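Local coordinates for protein arabinogalactan endo-1,4-beta-galactosidase (Ignisphaera aggregans, PDB 7OSK) that probably cleaves internal beta-1,4-galactosidic bonds in arabinogalactan and related galactans, using the hyperthermostable family 53 glycoside hydrolase domain that makes up this chain, at residues D239-I242 with N243-R247; F273-L276 with V277-L280; G310-D313 with L314-K317. All blocks are in the same frame, centred on the assembly; numbering follows the deposited sequence.

Contact 1. Residues D239-I242 with N243-R247; sequences DFYI and NFIDR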
loop_
_atom_site.group_PDB
_atom_site.type_symbol
_atom_site.label_atom_id
_atom_site.label_comp_id
_atom_site.label_asym_id
_atom_site.label_seq_id
_atom_site.Cartn_x
_atom_site.Cartn_y
_atom_site.Cartn_z
ATOM N N ASP A 239 -12.462 11.877 13.625
ATOM C CA ASP A 239 -12.152 13.131 14.304
ATOM C C ASP A 239 -10.664 13.465 14.211
ATOM O O ASP A 239 -10.282 14.633 14.289
ATOM C CB ASP A 239 -12.588 13.075 15.772
ATOM C CG ASP A 239 -12.011 11.883 16.509
ATOM O OD1 ASP A 239 -11.835 10.820 15.878
ATOM O OD2 ASP A 239 -11.735 12.009 17.720
ATOM N N PHE A 240 -9.828 12.445 14.041
ATOM C CA PHE A 240 -8.393 12.664 13.878
ATOM C C PHE A 240 -8.069 13.122 12.461
ATOM O O PHE A 240 -7.243 14.013 12.268
ATOM C CB PHE A 240 -7.603 11.395 14.204
ATOM C CG PHE A 240 -6.159 11.467 13.795
ATOM C CD1 PHE A 240 -5.223 12.086 14.610
ATOM C CD2 PHE A 240 -5.739 10.923 12.593
ATOM C CE1 PHE A 240 -3.894 12.157 14.233
ATOM C CE2 PHE A 240 -4.414 10.991 12.209
ATOM C CZ PHE A 240 -3.488 11.609 13.030
ATOM N N TYR A 241 -8.717 12.502 11.476
ATOM C CA TYR A 241 -8.533 12.883 10.080
ATOM C C TYR A 241 -8.865 14.359 9.887
ATOM O O TYR A 241 -8.138 15.086 9.209
ATOM C CB TYR A 241 -9.405 12.025 9.162
ATOM C CG TYR A 241 -8.797 10.692 8.780
ATOM C CD1 TYR A 241 -8.616 9.688 9.726
ATOM C CD2 TYR A 241 -8.419 10.430 7.469
ATOM C CE1 TYR A 241 -8.067 8.466 9.380
ATOM C CE2 TYR A 241 -7.870 9.209 7.111
ATOM C CZ TYR A 241 -7.696 8.231 8.071
ATOM O OH TYR A 241 -7.150 7.015 7.724
ATOM N N ILE A 242 -9.965 14.791 10.495
ATOM C CA ILE A 242 -10.372 16.189 10.437
ATOM C C ILE A 242 -9.262 17.096 10.953
ATOM O O ILE A 242 -8.836 18.018 10.262
ATOM C CB ILE A 242 -11.655 16.439 11.257
ATOM C CG1 ILE A 242 -12.837 15.712 10.611
ATOM C CG2 ILE A 242 -11.945 17.939 11.358
ATOM C CD1 ILE A 242 -14.114 15.752 11.432
ATOM N N ASN A 243 -8.804 16.830 12.171
ATOM C CA ASN A 243 -7.789 17.658 12.810
ATOM C C ASN A 243 -6.480 17.669 12.032
ATOM O O ASN A 243 -5.822 18.703 11.922
ATOM C CB ASN A 243 -7.530 17.172 14.239
ATOM C CG ASN A 243 -8.750 17.301 15.134
ATOM O OD1 ASN A 243 -9.555 18.219 14.981
ATOM N ND2 ASN A 243 -8.889 16.376 16.079
ATOM N N PHE A 244 -6.112 16.514 11.489
ATOM C CA PHE A 244 -4.838 16.363 10.800
ATOM C C PHE A 244 -4.856 16.994 9.409
ATOM O O PHE A 244 -3.922 17.701 9.030
ATOM C CB PHE A 244 -4.469 14.883 10.689
ATOM C CG PHE A 244 -3.091 14.642 10.142
ATOM C CD1 PHE A 244 -2.883 14.521 8.777
ATOM C CD2 PHE A 244 -2.004 14.539 10.993
ATOM C CE1 PHE A 244 -1.616 14.300 8.271
ATOM C CE2 PHE A 244 -0.734 14.318 10.495
ATOM C CZ PHE A 244 -0.538 14.198 9.132
ATOM N N ILE A 245 -5.917 16.736 8.652
ATOM C CA ILE A 245 -5.998 17.210 7.274
ATOM C C ILE A 245 -6.272 18.714 7.212
ATOM O O ILE A 245 -5.683 19.417 6.393
ATOM C CB ILE A 245 -7.084 16.445 6.490
ATOM C CG1 ILE A 245 -6.700 14.964 6.399
ATOM C CG2 ILE A 245 -7.260 17.034 5.086
ATOM C CD1 ILE A 245 -7.750 14.078 5.755
ATOM N N ASP A 246 -7.170 19.197 8.066
ATOM C CA ASP A 246 -7.424 20.632 8.177
ATOM C C ASP A 246 -6.122 21.395 8.376
ATOM O O ASP A 246 -5.844 22.367 7.670
ATOM C CB ASP A 246 -8.373 20.934 9.342
ATOM C CG ASP A 246 -9.824 20.635 9.015
ATOM O OD1 ASP A 246 -10.079 19.900 8.039
ATOM O OD2 ASP A 246 -10.709 21.134 9.743
ATOM N N ARG A 247 -5.322 20.953 9.341
ATOM C CA ARG A 247 -4.063 21.618 9.646
ATOM C C ARG A 247 -3.082 21.471 8.487
ATOM O O ARG A 247 -2.224 22.328 8.276
ATOM C CB ARG A 247 -3.454 21.053 10.930
ATOM C CG ARG A 247 -2.391 21.946 11.554
ATOM C CD ARG A 247 -1.829 21.338 12.830
ATOM N NE ARG A 247 -0.903 22.241 13.507
ATOM C CZ ARG A 247 -0.175 21.911 14.569
ATOM N NH1 ARG A 247 -0.254 20.691 15.084
ATOM N NH2 ARG A 247 0.639 22.801 15.116
#
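F240 and F244 lie alongside each other one turn apart on helix 238-250, and their rings form the aromatic part of this local i to i+4 contact. With CG anti to the backbone N in both residues (chi1 168° in F240), the two side chains leave the helix in the same direction. The F240 and F244 ring planes are inclined at 30° and slid apart, with centroids 5.6 Å from each other, and hardly overlap. What covers one face of the F240 ring is instead the CB of F244, displaced toward the rim, while F240 CZ reaches F244 CD2 at 3.9 Å.

F244, Y241 and I245 are buried, whereas F240 is at the margin, still partly exposed. I245 CD1 comes to 4.1 Å from Y241 CD2, approaching the phenol ring at a slant. Beneath these side chains the backbone is regularly bonded: F244 N donates to F240 O at 2.9 Å and I245 N to Y241 O at 2.8 Å.

The solvent side is looser. The first rung, from N243 N to D239 O, is a weak bond of 3.4 Å, and the amide of N243 lies near that same carbonyl without the angle needed for a bond. I242 and D246 run side by side at the border between the two zones, joined by D246 N to I242 O at 3.0 Å; a methyl, I242 CG2, stands 3.8 Å from D246 OD2. That carboxylate also forms a salt bridge to R283 and a hydrogen bond to the hydroxyl of Y284.

On the outside of the barrel, helix 238-250 is the helix of the beta-alpha-beta unit between strands 228-234 and 257-261. Y241 touches L233 and I260 and bonds through its hydroxyl to G235 O, I245 packs on I258, F244 meets W206 edge-to-face, and Y241 and I242 meet helix 270-283.

Contact 2. Residues F273-L276 with V277-L280; sequences FRNL and VRTL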
loop_
_atom_site.group_PDB
_atom_site.type_symbol
_atom_site.label_atom_id
_atom_site.label_comp_id
_atom_site.label_asym_id
_atom_site.label_seq_id
_atom_site.Cartn_x
_atom_site.Cartn_y
_atom_site.Cartn_z
ATOM N N PHE A 273 -15.818 2.506 8.857
ATOM C CA PHE A 273 -15.197 2.912 7.603
ATOM C C PHE A 273 -16.138 3.817 6.812
ATOM O O PHE A 273 -15.704 4.792 6.205
ATOM C CB PHE A 273 -14.810 1.688 6.770
ATOM C CG PHE A 273 -14.198 2.028 5.438
ATOM C CD1 PHE A 273 -12.887 2.468 5.353
ATOM C CD2 PHE A 273 -14.935 1.908 4.270
ATOM C CE1 PHE A 273 -12.323 2.782 4.131
ATOM C CE2 PHE A 273 -14.375 2.220 3.045
ATOM C CZ PHE A 273 -13.069 2.658 2.976
ATOM N N ARG A 274 -17.426 3.491 6.831
ATOM C CA ARG A 274 -18.434 4.289 6.139
ATOM C C ARG A 274 -18.491 5.713 6.677
ATOM O O ARG A 274 -18.622 6.669 5.915
ATOM C CB ARG A 274 -19.814 3.643 6.270
ATOM C CG ARG A 274 -20.209 2.771 5.095
ATOM C CD ARG A 274 -21.646 2.291 5.222
ATOM N NE ARG A 274 -22.197 1.879 3.934
ATOM C CZ ARG A 274 -22.061 0.667 3.405
ATOM N NH1 ARG A 274 -21.385 -0.280 4.047
ATOM N NH2 ARG A 274 -22.602 0.400 2.226
ATOM N N ASN A 275 -18.397 5.846 7.994
ATOM C CA ASN A 275 -18.479 7.151 8.635
ATOM C C ASN A 275 -17.302 8.037 8.252
ATOM O O ASN A 275 -17.453 9.251 8.111
ATOM C CB ASN A 275 -18.539 6.997 10.156
ATOM C CG ASN A 275 -19.743 6.197 10.613
ATOM O OD1 ASN A 275 -20.828 6.296 10.036
ATOM N ND2 ASN A 275 -19.557 5.397 11.656
ATOM N N LEU A 276 -16.132 7.431 8.085
ATOM C CA LEU A 276 -14.946 8.179 7.689
ATOM C C LEU A 276 -15.092 8.719 6.274
ATOM O O LEU A 276 -14.802 9.885 6.013
ATOM C CB LEU A 276 -13.691 7.308 7.778
ATOM C CG LEU A 276 -12.400 8.012 7.342
ATOM C CD1 LEU A 276 -12.065 9.159 8.291
ATOM C CD2 LEU A 276 -11.250 7.035 7.248
ATOM N N VAL A 277 -15.534 7.861 5.361
ATOM C CA VAL A 277 -15.624 8.226 3.954
ATOM C C VAL A 277 -16.557 9.419 3.757
ATOM O O VAL A 277 -16.167 10.418 3.154
ATOM C CB VAL A 277 -16.111 7.038 3.092
ATOM C CG1 VAL A 277 -16.336 7.471 1.644
ATOM C CG2 VAL A 277 -15.107 5.894 3.145
ATOM N N ARG A 278 -17.779 9.318 4.270
ATOM C CA ARG A 278 -18.766 10.377 4.086
ATOM C C ARG A 278 -18.323 11.682 4.748
ATOM O O ARG A 278 -18.737 12.766 4.341
ATOM C CB ARG A 278 -20.130 9.948 4.634
ATOM C CG ARG A 278 -20.224 9.908 6.150
ATOM C CD ARG A 278 -21.626 9.542 6.605
ATOM N NE ARG A 278 -21.896 8.109 6.486
ATOM C CZ ARG A 278 -22.475 7.525 5.439
ATOM N NH1 ARG A 278 -22.862 8.236 4.386
ATOM N NH2 ARG A 278 -22.672 6.213 5.452
ATOM N N THR A 279 -17.485 11.572 5.773
ATOM C CA THR A 279 -16.971 12.746 6.469
ATOM C C THR A 279 -15.911 13.449 5.626
ATOM O O THR A 279 -15.743 14.665 5.711
ATOM C CB THR A 279 -16.366 12.372 7.841
ATOM O OG1 THR A 279 -17.317 11.610 8.595
ATOM C CG2 THR A 279 -15.981 13.621 8.629
ATOM N N LEU A 280 -15.199 12.677 4.811
ATOM C CA LEU A 280 -14.156 13.224 3.947
ATOM C C LEU A 280 -14.726 13.849 2.674
ATOM O O LEU A 280 -14.200 14.847 2.181
ATOM C CB LEU A 280 -13.144 12.135 3.576
ATOM C CG LEU A 280 -11.871 12.081 4.428
ATOM C CD1 LEU A 280 -12.199 11.965 5.907
ATOM C CD2 LEU A 280 -10.979 10.927 3.994
#
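Helix 270-283 links the sixth and seventh strands of the TIM barrel, and on its buried side, toward helix 324-342, V277 CG2 sits over one face of the F273 ring. This is a CH-pi contact: V277 CG2 is 4.0 Å from the F273 ring centroid and 21° off the normal, displaced toward the rim beside F273 CE2. In V277 this branch lies anti to the carbonyl carbon, which directs it back along the helix to the preceding turn. L276 and L280 repeat the spacing with purely aliphatic groups, their CD1 atoms meeting at 3.7 Å.

Backbone bonds run beneath both pairs, from V277 N to F273 O at 3.2 Å and from L280 N to L276 O at 3.1 Å. Between them R278 N donates almost straight to R274 O, at 3.2 Å and 178°.

The outer side is built of long polar chains. R278 CG lies between its own backbone N and carbonyl carbon, and with a further bend at chi3 (78°) this brings one face of the guanidinium over R274 O and NH2 to 3.9 Å from R274 CB. The like charges stand close, and the carboxylates of E340 and E341 on helix 324-342 probably offset them: R274 bridges to both, R278 to E341.

That same helix receives F273 on L334 and L338. F273 also meets V290 of strand 287-293, L276 meets I260 of strand 257-261, L280 touches both strands through I258 and I288, and helix 238-250 flanks L276 and T279.

Contact 3. Residues G310-D313 with L314-K317; sequences GSRD and LEVK
K317 reaches back toward D313 across one turn of the short helix 312-318, and their charges supply the first kind of interaction. The lysine chain is extended beyond CG and crosses the aspartate obliquely, so that K317 CE passes 3.6 Å from D313 OD1 and K317 NZ stops 4.2 Å from D313 OD1. That is beyond a salt bridge, and any attraction between the charges is probably weak at this separation. R312 and E315 lie side by side and point the same way, but what touches is a methylene: E315 OE1 rests 3.2 Å from R312 CG. The arginine chain bends at chi2 (84°) and its guanidinium stays further off, its plane 60° from that of the carboxylate. The other carboxylate oxygen, E315 OE2, is engaged elsewhere, accepting a hydrogen bond from the backbone N of A322.

Backbone hydrogen bonding forms the second group, and every bond that joins the two halves is weak. L314 N reaches S311 O at 3.4 Å. The carbonyl R312 O receives two donors, E315 N at 3.0 Å and V316 N at 3.3 Å, and V316 N is itself divided between that oxygen and D313 O at 3.4 Å. Such sharing between three- and four-residue spacings describes a turn that is helical in outline but irregular in its bonding.

Apolar contact is slight and made with residues outside the turn: L314 packs against F309, while R312 touches L299. N307, a calcium ligand, is close by in sequence, its side chain about 8 Å from that of L314, but the turn itself supplies no ligand to the calcium ion.

Weak, shared bonds between the halves and charges that do not pair imply a loosely defined surface turn, tied to the following chain by the bond between E315 OE2 and A322 N.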
loop_
_atom_site.group_PDB
_atom_site.type_symbol
_atom_site.label_atom_id
_atom_site.label_comp_id
_atom_site.label_asym_id
_atom_site.label_seq_id
_atom_site.Cartn_x
_atom_site.Cartn_y
_atom_site.Cartn_z
ATOM N N GLY A 310 -3.818 -14.713 13.571
ATOM C CA GLY A 310 -3.446 -15.998 14.140
ATOM C C GLY A 310 -4.599 -16.839 14.649
ATOM O O GLY A 310 -4.768 -17.985 14.234
ATOM N N SER A 311 -5.382 -16.270 15.560
ATOM C CA SER A 311 -6.486 -16.981 16.190
ATOM C C SER A 311 -7.821 -16.385 15.769
ATOM O O SER A 311 -7.865 -15.349 15.106
ATOM C CB SER A 311 -6.343 -16.926 17.708
ATOM O OG SER A 311 -6.144 -15.591 18.137
ATOM N N ARG A 312 -8.910 -17.038 16.169
ATOM C CA ARG A 312 -10.252 -16.526 15.903
ATOM C C ARG A 312 -10.458 -15.153 16.554
ATOM O O ARG A 312 -11.448 -14.473 16.287
ATOM C CB ARG A 312 -11.312 -17.512 16.405
ATOM C CG ARG A 312 -11.633 -18.660 15.443
ATOM C CD ARG A 312 -10.656 -19.824 15.563
ATOM N NE ARG A 312 -11.120 -20.997 14.822
ATOM C CZ ARG A 312 -10.489 -22.169 14.790
ATOM N NH1 ARG A 312 -9.354 -22.338 15.457
ATOM N NH2 ARG A 312 -10.994 -23.177 14.089
ATOM N N ASP A 313 -9.524 -14.766 17.419
ATOM C CA ASP A 313 -9.504 -13.440 18.031
ATOM C C ASP A 313 -9.714 -12.317 17.015
ATOM O O ASP A 313 -10.639 -11.517 17.147
ATOM C CB ASP A 313 -8.174 -13.236 18.764
ATOM C CG ASP A 313 -7.932 -11.791 19.153
ATOM O OD1 ASP A 313 -8.906 -11.084 19.488
ATOM O OD2 ASP A 313 -6.759 -11.361 19.135
ATOM N N LEU A 314 -8.853 -12.247 16.006
ATOM C CA LEU A 314 -8.947 -11.187 15.007
ATOM C C LEU A 314 -10.157 -11.376 14.094
ATOM O O LEU A 314 -10.594 -10.437 13.425
ATOM C CB LEU A 314 -7.668 -11.125 14.171
ATOM C CG LEU A 314 -6.495 -10.392 14.831
ATOM C CD1 LEU A 314 -5.894 -11.221 15.954
ATOM C CD2 LEU A 314 -5.435 -10.031 13.805
ATOM N N GLU A 315 -10.695 -12.592 14.077
ATOM C CA GLU A 315 -11.821 -12.927 13.211
ATOM C C GLU A 315 -13.128 -12.293 13.697
ATOM O O GLU A 315 -14.014 -11.998 12.894
ATOM C CB GLU A 315 -11.977 -14.450 13.114
ATOM C CG GLU A 315 -13.070 -14.909 12.153
ATOM C CD GLU A 315 -13.215 -16.420 12.095
ATOM O OE1 GLU A 315 -13.265 -17.059 13.167
ATOM O OE2 GLU A 315 -13.290 -16.969 10.975
ATOM N N VAL A 316 -13.251 -12.078 15.005
ATOM C CA VAL A 316 -14.465 -11.481 15.556
ATOM C C VAL A 316 -14.387 -9.957 15.495
ATOM O O VAL A 316 -15.409 -9.276 15.562
ATOM C CB VAL A 316 -14.729 -11.933 17.023
ATOM C CG1 VAL A 316 -14.628 -13.449 17.144
ATOM C CG2 VAL A 316 -13.777 -11.254 18.000
ATOM N N LYS A 317 -13.173 -9.427 15.372
ATOM C CA LYS A 317 -12.981 -7.988 15.218
ATOM C C LYS A 317 -13.321 -7.535 13.803
ATOM O O LYS A 317 -13.872 -6.452 13.601
ATOM C CB LYS A 317 -11.541 -7.589 15.538
ATOM C CG LYS A 317 -11.101 -7.859 16.963
ATOM C CD LYS A 317 -9.709 -7.296 17.196
ATOM C CE LYS A 317 -9.174 -7.644 18.573
ATOM N NZ LYS A 317 -7.818 -7.060 18.790
#

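In the fold
The three contacts show how one local spacing along a helix takes its chemistry from its surroundings. Contacts 1 and 2 lie on successive outer helices of the barrel, each with a buried side and an outer polar side, and they touch directly: Y241 CG meets L276 CD1 at 3.6 Å. Both pack on strand 257-261. Contact 1 is the more aromatic, contact 2 the more aliphatic, and both tie to the next helix by charge, contact 1 through D246 to R283, contact 2 through its arginines to E340 and E341. Contact 3 is a surface turn, its centre about 30 Å from that of contact 1, with weak bonds and distant charges in place of buried packing.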